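Local coordinates for XAC2610 protein (Xanthomonas axonopodis pv. citri, PDB 4QTQ) that probably acts as an immunity protein that inhibits a peptidoglycan hydrolase linked to the type IV secretion system, and binds a calcium ion, at residues I21-V32 / L70-H80. Residues are numbered along the deposited sequence; the frame is centred on the assembly and turned at random.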
loop_
_atom_site.group_PDB
_atom_site.type_symbol
_atom_site.label_atom_id
_atom_site.label_comp_id
_atom_site.label_asym_id
_atom_site.label_seq_id
_atom_site.Cartn_x
_atom_site.Cartn_y
_atom_site.Cartn_z
ATOM N N ILE A 21 10.696 1.050 -18.073
ATOM C CA ILE A 21 9.266 1.047 -18.376
ATOM C C ILE A 21 8.832 2.499 -18.456
ATOM O O ILE A 21 9.385 3.353 -17.764
ATOM C CB ILE A 21 8.438 0.377 -17.255
ATOM C CG1 ILE A 21 8.667 -1.127 -17.236
ATOM C CG2 ILE A 21 6.942 0.674 -17.412
ATOM C CD1 ILE A 21 8.271 -1.782 -15.934
ATOM N N SER A 22 7.821 2.774 -19.279
ATOM C CA SER A 22 7.256 4.120 -19.387
ATOM C C SER A 22 5.776 4.028 -19.740
ATOM O O SER A 22 5.429 3.502 -20.791
ATOM C CB SER A 22 8.013 4.913 -20.450
ATOM O OG SER A 22 7.555 6.241 -20.500
ATOM N N ALA A 23 4.910 4.510 -18.848
ATOM C CA ALA A 23 3.462 4.370 -19.033
ATOM C C ALA A 23 2.728 5.633 -18.642
ATOM O O ALA A 23 3.215 6.403 -17.819
ATOM C CB ALA A 23 2.941 3.199 -18.215
ATOM N N ASP A 24 1.563 5.840 -19.249
ATOM C CA ASP A 24 0.645 6.877 -18.824
ATOM C C ASP A 24 -0.617 6.227 -18.284
ATOM O O ASP A 24 -1.315 5.533 -19.014
ATOM C CB ASP A 24 0.284 7.813 -19.975
ATOM C CG ASP A 24 -0.454 9.051 -19.492
ATOM O OD1 ASP A 24 0.212 9.959 -18.933
ATOM O OD2 ASP A 24 -1.695 9.112 -19.656
ATOM N N ILE A 25 -0.904 6.461 -17.008
ATOM C CA ILE A 25 -2.031 5.828 -16.339
ATOM C C ILE A 25 -2.973 6.910 -15.851
ATOM O O ILE A 25 -2.700 7.586 -14.856
ATOM C CB ILE A 25 -1.570 4.949 -15.152
ATOM C CG1 ILE A 25 -0.342 4.118 -15.534
ATOM C CG2 ILE A 25 -2.689 4.009 -14.717
ATOM C CD1 ILE A 25 0.992 4.748 -15.178
ATOM N N GLY A 26 -4.082 7.087 -16.560
ATOM C CA GLY A 26 -5.063 8.103 -16.192
ATOM C C GLY A 26 -4.480 9.503 -16.128
ATOM O O GLY A 26 -4.817 10.296 -15.238
ATOM N N GLY A 27 -3.595 9.808 -17.074
ATOM C CA GLY A 27 -3.036 11.156 -17.204
ATOM C C GLY A 27 -1.844 11.444 -16.300
ATOM O O GLY A 27 -1.347 12.571 -16.275
ATOM N N ILE A 28 -1.401 10.434 -15.549
ATOM C CA ILE A 28 -0.180 10.528 -14.753
ATOM C C ILE A 28 0.854 9.651 -15.427
ATOM O O ILE A 28 0.603 8.468 -15.669
ATOM C CB ILE A 28 -0.401 10.043 -13.309
ATOM C CG1 ILE A 28 -1.427 10.935 -12.594
ATOM C CG2 ILE A 28 0.913 10.047 -12.535
ATOM C CD1 ILE A 28 -2.022 10.320 -11.343
ATOM N N ALA A 29 2.011 10.225 -15.744
ATOM C CA ALA A 29 3.063 9.467 -16.419
ATOM C C ALA A 29 3.952 8.854 -15.365
ATOM O O ALA A 29 4.342 9.528 -14.407
ATOM C CB ALA A 29 3.870 10.360 -17.346
ATOM N N VAL A 30 4.259 7.571 -15.531
ATOM C CA VAL A 30 5.122 6.862 -14.596
ATOM C C VAL A 30 6.167 6.079 -15.378
ATOM O O VAL A 30 5.829 5.335 -16.312
ATOM C CB VAL A 30 4.346 5.873 -13.698
ATOM C CG1 VAL A 30 5.286 5.273 -12.656
ATOM C CG2 VAL A 30 3.171 6.556 -13.014
ATOM N N SER A 31 7.429 6.277 -15.009
ATOM C CA SER A 31 8.525 5.517 -15.589
ATOM C C SER A 31 9.293 4.795 -14.498
ATOM O O SER A 31 9.346 5.249 -13.363
ATOM C CB SER A 31 9.462 6.425 -16.393
ATOM O OG SER A 31 10.104 7.385 -15.571
ATOM N N VAL A 32 9.875 3.661 -14.859
ATOM C CA VAL A 32 10.689 2.867 -13.953
ATOM C C VAL A 32 12.040 2.666 -14.632
ATOM O O VAL A 32 12.094 2.369 -15.826
ATOM C CB VAL A 32 10.062 1.478 -13.667
ATOM C CG1 VAL A 32 10.929 0.686 -12.690
ATOM C CG2 VAL A 32 8.646 1.618 -13.123
ATOM N N LEU A 70 12.006 -2.893 -5.409
ATOM C CA LEU A 70 10.797 -2.814 -6.235
ATOM C C LEU A 70 10.498 -4.183 -6.861
ATOM O O LEU A 70 11.363 -4.781 -7.537
ATOM C CB LEU A 70 10.960 -1.763 -7.344
ATOM C CG LEU A 70 9.758 -1.573 -8.300
ATOM C CD1 LEU A 70 8.549 -1.003 -7.583
ATOM C CD2 LEU A 70 10.119 -0.685 -9.482
ATOM N N TYR A 71 9.281 -4.665 -6.618
ATOM C CA TYR A 71 8.769 -5.878 -7.237
ATOM C C TYR A 71 7.901 -5.463 -8.400
ATOM O O TYR A 71 6.823 -4.909 -8.198
ATOM C CB TYR A 71 7.954 -6.700 -6.242
ATOM C CG TYR A 71 8.804 -7.367 -5.191
ATOM C CD1 TYR A 71 9.210 -6.673 -4.057
ATOM C CD2 TYR A 71 9.197 -8.690 -5.325
ATOM C CE1 TYR A 71 10.007 -7.272 -3.100
ATOM C CE2 TYR A 71 9.983 -9.306 -4.365
ATOM C CZ TYR A 71 10.390 -8.595 -3.261
ATOM O OH TYR A 71 11.174 -9.207 -2.303
ATOM N N VAL A 72 8.399 -5.741 -9.603
ATOM C CA VAL A 72 7.743 -5.392 -10.869
ATOM C C VAL A 72 6.984 -6.601 -11.427
ATOM O O VAL A 72 7.582 -7.549 -11.949
ATOM C CB VAL A 72 8.785 -4.917 -11.912
ATOM C CG1 VAL A 72 8.115 -4.545 -13.232
ATOM C CG2 VAL A 72 9.578 -3.739 -11.369
ATOM N N ASP A 73 5.667 -6.565 -11.302
ATOM C CA ASP A 73 4.817 -7.628 -11.807
ATOM C C ASP A 73 4.333 -7.200 -13.181
ATOM O O ASP A 73 3.486 -6.301 -13.313
ATOM C CB ASP A 73 3.651 -7.867 -10.846
ATOM C CG ASP A 73 2.757 -9.024 -11.267
ATOM O OD1 ASP A 73 2.876 -9.535 -12.412
ATOM O OD2 ASP A 73 1.907 -9.409 -10.439
ATOM N N SER A 74 4.880 -7.842 -14.210
ATOM C CA SER A 74 4.520 -7.523 -15.583
ATOM C C SER A 74 3.086 -7.941 -15.944
ATOM O O SER A 74 2.587 -7.539 -16.985
ATOM C CB SER A 74 5.514 -8.142 -16.573
ATOM O OG SER A 74 5.328 -9.545 -16.639
ATOM N N ASN A 75 2.438 -8.725 -15.082
ATOM C CA ASN A 75 1.032 -9.113 -15.256
ATOM C C ASN A 75 0.042 -8.294 -14.395
ATOM O O ASN A 75 -1.178 -8.492 -14.495
ATOM C CB ASN A 75 0.891 -10.622 -14.983
ATOM C CG ASN A 75 1.741 -11.461 -15.929
ATOM O OD1 ASN A 75 2.486 -12.347 -15.513
ATOM N ND2 ASN A 75 1.650 -11.164 -17.207
ATOM N N SER A 76 0.565 -7.382 -13.562
ATOM C CA SER A 76 -0.260 -6.484 -12.739
ATOM C C SER A 76 0.563 -5.260 -12.270
ATOM O O SER A 76 0.859 -5.085 -11.084
ATOM C CB SER A 76 -0.843 -7.246 -11.549
ATOM O OG SER A 76 -1.928 -6.539 -10.974
ATOM N N THR A 77 0.912 -4.398 -13.210
ATOM C CA THR A 77 1.963 -3.429 -12.962
ATOM C C THR A 77 1.456 -2.141 -12.308
ATOM O O THR A 77 1.916 -1.777 -11.221
ATOM C CB THR A 77 2.736 -3.121 -14.257
ATOM O OG1 THR A 77 2.971 -4.344 -14.972
ATOM C CG2 THR A 77 4.068 -2.444 -13.936
ATOM N N PHE A 78 0.495 -1.477 -12.950
ATOM C CA PHE A 78 0.009 -0.171 -12.490
ATOM C C PHE A 78 -1.481 -0.167 -12.237
ATOM O O PHE A 78 -2.265 -0.736 -13.011
ATOM C CB PHE A 78 0.277 0.919 -13.524
ATOM C CG PHE A 78 1.712 1.054 -13.915
ATOM C CD1 PHE A 78 2.604 1.728 -13.096
ATOM C CD2 PHE A 78 2.167 0.549 -15.123
ATOM C CE1 PHE A 78 3.935 1.868 -13.462
ATOM C CE2 PHE A 78 3.490 0.702 -15.501
ATOM C CZ PHE A 78 4.374 1.360 -14.669
ATOM N N TYR A 79 -1.867 0.513 -11.164
ATOM C CA TYR A 79 -3.266 0.759 -10.861
ATOM C C TYR A 79 -3.458 2.220 -10.449
ATOM O O TYR A 79 -2.665 2.786 -9.690
ATOM C CB TYR A 79 -3.753 -0.207 -9.781
ATOM C CG TYR A 79 -5.137 0.085 -9.236
ATOM C CD1 TYR A 79 -6.293 -0.405 -9.864
ATOM C CD2 TYR A 79 -5.290 0.854 -8.083
ATOM C CE1 TYR A 79 -7.551 -0.134 -9.349
ATOM C CE2 TYR A 79 -6.537 1.127 -7.562
ATOM C CZ TYR A 79 -7.662 0.637 -8.184
ATOM O OH TYR A 79 -8.878 0.942 -7.623
ATOM N N HIS A 80 -4.508 2.829 -10.976
ATOM C CA HIS A 80 -4.885 4.187 -10.635
ATOM C C HIS A 80 -6.357 4.146 -10.260
ATOM O O HIS A 80 -7.207 3.806 -11.075
ATOM C CB HIS A 80 -4.611 5.110 -11.828
ATOM C CG HIS A 80 -4.881 6.563 -11.568
ATOM N ND1 HIS A 80 -4.963 7.490 -12.586
ATOM C CD2 HIS A 80 -5.102 7.248 -10.422
ATOM C CE1 HIS A 80 -5.212 8.683 -12.077
ATOM N NE2 HIS A 80 -5.306 8.563 -10.766
#
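Ile25 and His80 are the closest CA pair between the hairpin 21-32 and residues 70-80, 6.6 Å apart. Strand 21-25 runs nearly parallel to strand 78-80, at 22° with the axes 8.4 Å apart, and no backbone-to-backbone hydrogen bond joins the two segments; apart from turn backbone atoms that meet His80, side chains make the contact. The hairpin turns through a type I' turn from Ile25 to Ile28, whose two glycines carry the positive phi angles; a type I turn from Asp73 to Ser76 precedes strand 78-80.

Phe78 supplies the largest buried surface. Its CG is anti to the carbonyl carbon (chi1 -56°), and the ring meets both hairpin strands. Ile25 CD1 lies over one face in a CH-pi contact, 4.2 Å from the ring centroid, while Thr77 CG2 covers the opposite face near the rim. Ile21 CG2 comes in at the edge, 3.8 Å from Phe78 CZ, and Ala23 CB and Val30 CG1 approach obliquely. Ile21 and Val72 meet tip to tip, and Val32 CG1 lies 3.6 Å from Leu70 CD2.

At the turn, His80 ND1 donates a weak, bent hydrogen bond to Ile25 O (3.2 Å, 125°). Ile28 CD1 packs obliquely against the same imidazole, whose NE2 bonds to Glu105.

Phe78 and His80 join the hairpin's sheet, continued by strand 52-56, to the mixed sheet of strands 78-80 and 94-97, consistent with two layers of the beta-sandwich. Leu70 and Val72 add the edge of a three-stranded sheet, paired with strand 44-47. Ile94 touches Val32 and Phe78, and Leu96 touches Ile28 and His80.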